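Long-range contacts in putative 6-phosphogluconolactonase (Neisseria gonorrhoeae, PDB 3LHI), which probably hydrolyses 6-phosphogluconolactone to 6-phosphogluconate, the second step of the oxidative pentose phosphate pathway: residues V63-D69 with A97-M102; Y125-L131 with M178-I183. All coordinates share one frame; numbering follows the deposited sequence.

Contact 1: residues V63-D69 with A97-M102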
# COMPACT_ATOMS: atom_id res chain seq x y z
N VAL A 63 -8.29 5.32 14.08
CA VAL A 63 -7.72 5.03 12.77
C VAL A 63 -7.29 3.58 12.75
O VAL A 63 -6.56 3.11 13.64
CB VAL A 63 -6.52 5.92 12.47
CG1 VAL A 63 -5.90 5.58 11.10
CG2 VAL A 63 -6.92 7.39 12.55
N GLY A 64 -7.75 2.83 11.76
CA GLY A 64 -7.24 1.49 11.49
C GLY A 64 -6.11 1.60 10.50
O GLY A 64 -6.19 2.40 9.59
N ILE A 65 -5.04 0.82 10.73
CA ILE A 65 -3.91 0.78 9.81
C ILE A 65 -3.75 -0.65 9.32
O ILE A 65 -3.84 -1.61 10.09
CB ILE A 65 -2.58 1.28 10.47
CG1 ILE A 65 -2.75 2.72 10.93
CG2 ILE A 65 -1.42 1.15 9.43
CD1 ILE A 65 -1.54 3.34 11.58
N THR A 66 -3.50 -0.78 8.03
CA THR A 66 -3.28 -2.06 7.42
C THR A 66 -2.30 -1.89 6.25
O THR A 66 -1.69 -0.85 6.06
CB THR A 66 -4.63 -2.63 6.93
OG1 THR A 66 -4.49 -4.05 6.69
CG2 THR A 66 -5.21 -1.92 5.68
N LEU A 67 -2.14 -2.98 5.51
CA LEU A 67 -1.23 -3.05 4.39
C LEU A 67 -1.89 -3.12 3.04
O LEU A 67 -2.94 -3.75 2.91
CB LEU A 67 -0.38 -4.33 4.54
CG LEU A 67 0.46 -4.44 5.77
CD1 LEU A 67 1.05 -5.84 5.96
CD2 LEU A 67 1.54 -3.41 5.72
N ALA A 68 -1.24 -2.56 2.04
CA ALA A 68 -1.68 -2.71 0.64
C ALA A 68 -1.37 -4.12 0.14
O ALA A 68 -2.04 -4.60 -0.79
CB ALA A 68 -0.96 -1.70 -0.24
N ASP A 69 -0.36 -4.77 0.73
CA ASP A 69 0.09 -6.07 0.31
C ASP A 69 1.00 -6.63 1.40
O ASP A 69 1.58 -5.86 2.17
CB ASP A 69 0.78 -6.10 -1.07
CG ASP A 69 2.09 -5.38 -1.09
OD1 ASP A 69 2.14 -4.21 -0.73
OD2 ASP A 69 3.09 -5.99 -1.54
N ALA A 97 -3.03 3.41 17.05
CA ALA A 97 -3.85 2.92 15.93
C ALA A 97 -4.30 1.50 16.11
O ALA A 97 -3.65 0.69 16.75
CB ALA A 97 -3.08 3.08 14.62
N VAL A 98 -5.39 1.16 15.44
CA VAL A 98 -5.89 -0.20 15.46
C VAL A 98 -5.28 -0.95 14.25
O VAL A 98 -5.49 -0.57 13.13
CB VAL A 98 -7.43 -0.19 15.35
CG1 VAL A 98 -7.97 -1.63 15.32
CG2 VAL A 98 -8.09 0.59 16.47
N TRP A 99 -4.58 -2.03 14.49
CA TRP A 99 -3.98 -2.85 13.43
C TRP A 99 -4.98 -3.78 12.84
O TRP A 99 -5.66 -4.50 13.57
CB TRP A 99 -2.78 -3.64 13.96
CG TRP A 99 -2.13 -4.49 12.95
CD1 TRP A 99 -2.06 -5.85 12.97
CD2 TRP A 99 -1.41 -4.07 11.81
NE1 TRP A 99 -1.40 -6.30 11.90
CE2 TRP A 99 -0.97 -5.25 11.15
CE3 TRP A 99 -1.16 -2.84 11.24
CZ2 TRP A 99 -0.26 -5.21 10.00
CZ3 TRP A 99 -0.45 -2.82 10.03
CH2 TRP A 99 -0.01 -4.01 9.45
N ILE A 100 -5.12 -3.74 11.51
CA ILE A 100 -6.00 -4.65 10.78
C ILE A 100 -5.08 -5.65 10.05
O ILE A 100 -4.34 -5.31 9.14
CB ILE A 100 -6.89 -3.88 9.77
CG1 ILE A 100 -7.73 -2.79 10.45
CG2 ILE A 100 -7.76 -4.90 8.99
CD1 ILE A 100 -8.33 -1.78 9.48
N PRO A 101 -5.06 -6.91 10.52
CA PRO A 101 -4.04 -7.86 10.06
C PRO A 101 -4.27 -8.41 8.69
O PRO A 101 -5.43 -8.56 8.24
CB PRO A 101 -4.11 -8.96 11.09
CG PRO A 101 -5.57 -8.99 11.46
CD PRO A 101 -5.93 -7.51 11.57
N MSE A 102 -3.16 -8.77 8.06
CA MSE A 102 -3.12 -9.46 6.79
C MSE A 102 -2.66 -10.94 6.92
O MSE A 102 -3.11 -11.81 6.19
CB MSE A 102 -2.20 -8.70 5.83
CG MSE A 102 -2.73 -7.35 5.33
SE MSE A 102 -4.05 -7.58 3.90
CE MSE A 102 -2.84 -7.31 2.34
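The side chains of Trp-99 and Ile-65 cross at about a right angle, Ile-65 CG2 meeting Trp-99 CZ3, and the indole passes on to Leu-67, whose CG lies 3.7 Å from Trp-99 CH2. Trp-99 CG stands anti to the backbone N (chi1 -180°), which lays the six-membered ring obliquely beside Ile-65 O, 3.2 Å from Trp-99 CE3. At the other end of this apolar row Ile-65 CD1 presses on Ala-97 CB at 3.4 Å, tighter than usual for two carbons. Helix 81-88 packs on Leu-67 and Trp-99, and Arg-86 makes a cation-pi contact with the indole. This is the beta-alpha-beta crossover of strand 63-71, helix 81-88 and strand 98-99, with the short strand parallel to the longer one. On the face of Gly-64 and Val-98, Ile-100 CD1 lies 4.0 Å from Gly-64 CA. Farther along, chi1 of selenomethionine Met-102 (-70°) sets its CG against Leu-67 CB. The backbone ladder runs from Val-98 N to Val-63 O, from Ile-65 N to Val-98 O and from Ile-100 N to Ile-65 O. Beyond it, Thr-66 OG1 donates to Ile-100 O at 2.8 Å, approaching 33° out of the carbonyl plane.

Contact 2: residues Y125-L131 with M178-I183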
# COMPACT_ATOMS: atom_id res chain seq x y z
N TYR A 125 -10.63 -7.35 6.59
CA TYR A 125 -10.49 -6.23 5.68
C TYR A 125 -11.59 -5.19 5.79
O TYR A 125 -12.79 -5.52 5.84
CB TYR A 125 -10.47 -6.73 4.23
CG TYR A 125 -10.40 -5.65 3.19
CD1 TYR A 125 -9.18 -5.19 2.75
CD2 TYR A 125 -11.54 -5.10 2.62
CE1 TYR A 125 -9.07 -4.22 1.82
CE2 TYR A 125 -11.46 -4.13 1.66
CZ TYR A 125 -10.23 -3.69 1.23
OH TYR A 125 -10.13 -2.74 0.24
N LYS A 126 -11.16 -3.93 5.78
CA LYS A 126 -12.01 -2.77 5.65
C LYS A 126 -11.50 -1.93 4.47
O LYS A 126 -10.29 -1.74 4.32
CB LYS A 126 -11.94 -1.93 6.94
CG LYS A 126 -12.33 -2.73 8.18
CD LYS A 126 -12.29 -1.88 9.43
CE LYS A 126 -13.39 -0.82 9.48
NZ LYS A 126 -13.50 -0.40 10.90
N GLN A 127 -12.40 -1.39 3.66
CA GLN A 127 -12.03 -0.53 2.57
C GLN A 127 -11.21 0.67 3.09
O GLN A 127 -11.72 1.44 3.91
CB GLN A 127 -13.26 0.01 1.83
CG GLN A 127 -12.99 1.00 0.71
CD GLN A 127 -12.38 0.35 -0.51
OE1 GLN A 127 -13.07 -0.47 -1.16
NE2 GLN A 127 -11.12 0.76 -0.90
N PRO A 128 -9.98 0.85 2.61
CA PRO A 128 -9.26 2.02 3.05
C PRO A 128 -9.83 3.33 2.61
O PRO A 128 -10.40 3.40 1.51
CB PRO A 128 -7.84 1.81 2.52
CG PRO A 128 -7.77 0.34 2.30
CD PRO A 128 -9.14 -0.09 1.89
N ASP A 129 -9.67 4.37 3.44
CA ASP A 129 -9.95 5.74 3.05
C ASP A 129 -8.75 6.38 2.39
O ASP A 129 -8.86 7.24 1.52
CB ASP A 129 -10.33 6.55 4.27
CG ASP A 129 -11.54 6.01 4.93
OD1 ASP A 129 -12.60 5.99 4.21
OD2 ASP A 129 -11.48 5.56 6.09
N VAL A 130 -7.55 5.98 2.85
CA VAL A 130 -6.27 6.56 2.37
C VAL A 130 -5.33 5.38 2.11
O VAL A 130 -5.19 4.51 2.98
CB VAL A 130 -5.66 7.55 3.39
CG1 VAL A 130 -4.34 8.13 2.84
CG2 VAL A 130 -6.66 8.67 3.73
N LEU A 131 -4.73 5.36 0.94
CA LEU A 131 -3.80 4.30 0.53
C LEU A 131 -2.51 4.94 0.07
O LEU A 131 -2.53 5.90 -0.70
CB LEU A 131 -4.43 3.51 -0.63
CG LEU A 131 -3.52 2.59 -1.43
CD1 LEU A 131 -2.95 1.42 -0.58
CD2 LEU A 131 -4.32 2.03 -2.64
N MSE A 178 -4.03 -6.17 -2.15
CA MSE A 178 -5.22 -5.47 -2.62
C MSE A 178 -5.34 -5.68 -4.14
O MSE A 178 -4.36 -5.69 -4.91
CB MSE A 178 -5.10 -3.99 -2.31
CG MSE A 178 -5.37 -3.63 -0.86
SE MSE A 178 -5.20 -1.77 -0.43
CE MSE A 178 -6.81 -1.13 -1.22
N THR A 179 -6.57 -5.75 -4.58
CA THR A 179 -6.91 -5.84 -5.98
C THR A 179 -6.96 -4.49 -6.65
O THR A 179 -7.00 -3.43 -5.96
CB THR A 179 -8.25 -6.55 -6.16
OG1 THR A 179 -9.23 -5.73 -5.49
CG2 THR A 179 -8.25 -7.98 -5.64
N LEU A 180 -6.97 -4.44 -7.97
CA LEU A 180 -7.16 -3.19 -8.68
C LEU A 180 -8.46 -2.48 -8.25
O LEU A 180 -8.46 -1.26 -8.04
CB LEU A 180 -7.12 -3.43 -10.18
CG LEU A 180 -7.27 -2.20 -11.04
CD1 LEU A 180 -6.23 -1.11 -10.79
CD2 LEU A 180 -7.28 -2.63 -12.51
N ASP A 181 -9.53 -3.27 -8.10
CA ASP A 181 -10.82 -2.70 -7.66
C ASP A 181 -10.70 -2.04 -6.32
O ASP A 181 -11.25 -0.94 -6.10
CB ASP A 181 -11.89 -3.80 -7.65
CG ASP A 181 -13.23 -3.32 -7.18
OD1 ASP A 181 -13.49 -3.39 -5.97
OD2 ASP A 181 -14.00 -2.92 -8.05
N ALA A 182 -10.06 -2.69 -5.38
CA ALA A 182 -9.91 -2.16 -4.04
C ALA A 182 -9.12 -0.85 -4.07
O ALA A 182 -9.48 0.10 -3.36
CB ALA A 182 -9.22 -3.20 -3.08
N ILE A 183 -8.05 -0.81 -4.85
CA ILE A 183 -7.26 0.40 -4.98
C ILE A 183 -8.05 1.52 -5.57
O ILE A 183 -8.07 2.64 -5.04
CB ILE A 183 -5.97 0.12 -5.84
CG1 ILE A 183 -5.08 -0.87 -5.11
CG2 ILE A 183 -5.25 1.42 -6.24
CD1 ILE A 183 -3.88 -1.42 -5.98
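Side-chain packing, with one polar tie, joins the chain leading into strand 130-133 to the turn where strand 175-178 gives way to helix 180-184. The setting is the mixed beta-sheet, flanked by helices, of the glucosamine-6-phosphate isomerase/6-phosphogluconolactonase family; strand 130-133 runs parallel to its neighbours 36-40 and 188-194. The selenomethionine Met-178 fills the middle. Its SE meets Leu-131 CD1 tip to tip at 3.9 Å, and the bend at chi3 swings the terminal methyl off the line of the chain. There CE meets the ring of Pro-128, 3.9 Å from CG, and also comes within 4.0 Å of Tyr-125 OH, the tyrosine and selenomethionine side chains crossing at about a right angle. The same phenol oxygen lies 3.5 Å from Ala-182 CB, so Tyr-125 touches both the end of the strand and the helix. Leu-131 is shared in a similar way: while CD1 takes the selenium, CD2 rests against Ile-183, 3.8 Å from CG2 and nearly as close to CG1.

Before the helix, Thr-179 is the N-cap, its OG1 accepting from Ala-182 N; that hydroxyl is also bonded to Val-161 O. Farther out comes the polar tie. Gln-127 extends with CG anti to the backbone N (chi1 177°) and then bends at chi2, bringing its amide to the helix. Gln-127 NE2 reaches Ala-182 O at 3.0 Å, in the carbonyl plane and on a lone pair. Thr-186 OG1 donates to the same oxygen, so two donors hold this carbonyl. The glutamine bond is close to straight, with an N-H...O angle of 163°. Ala-182 O lies only 5° out of the amide plane of Gln-127.

Both segments of contact 1 precede both segments of contact 2 in the sequence, and the centres of the two contacts are about 11 Å apart. Both reach the same mixed sheet. Strand 63-71 supplies one side of contact 1 and pairs antiparallel with strand 175-178, which leads into the helix of contact 2; strand 36-40 lies between 63-71 and 130-133. They touch directly: Ala-68 O and Met-178 N are 2.9 Å apart, a probable hydrogen bond, and Ala-68 CB packs on Leu-131 CD1. The antiparallel pairing of strands 63-71 and 175-178, with that bond beside it, couples the parallel crossover to the turn into helix 180-184.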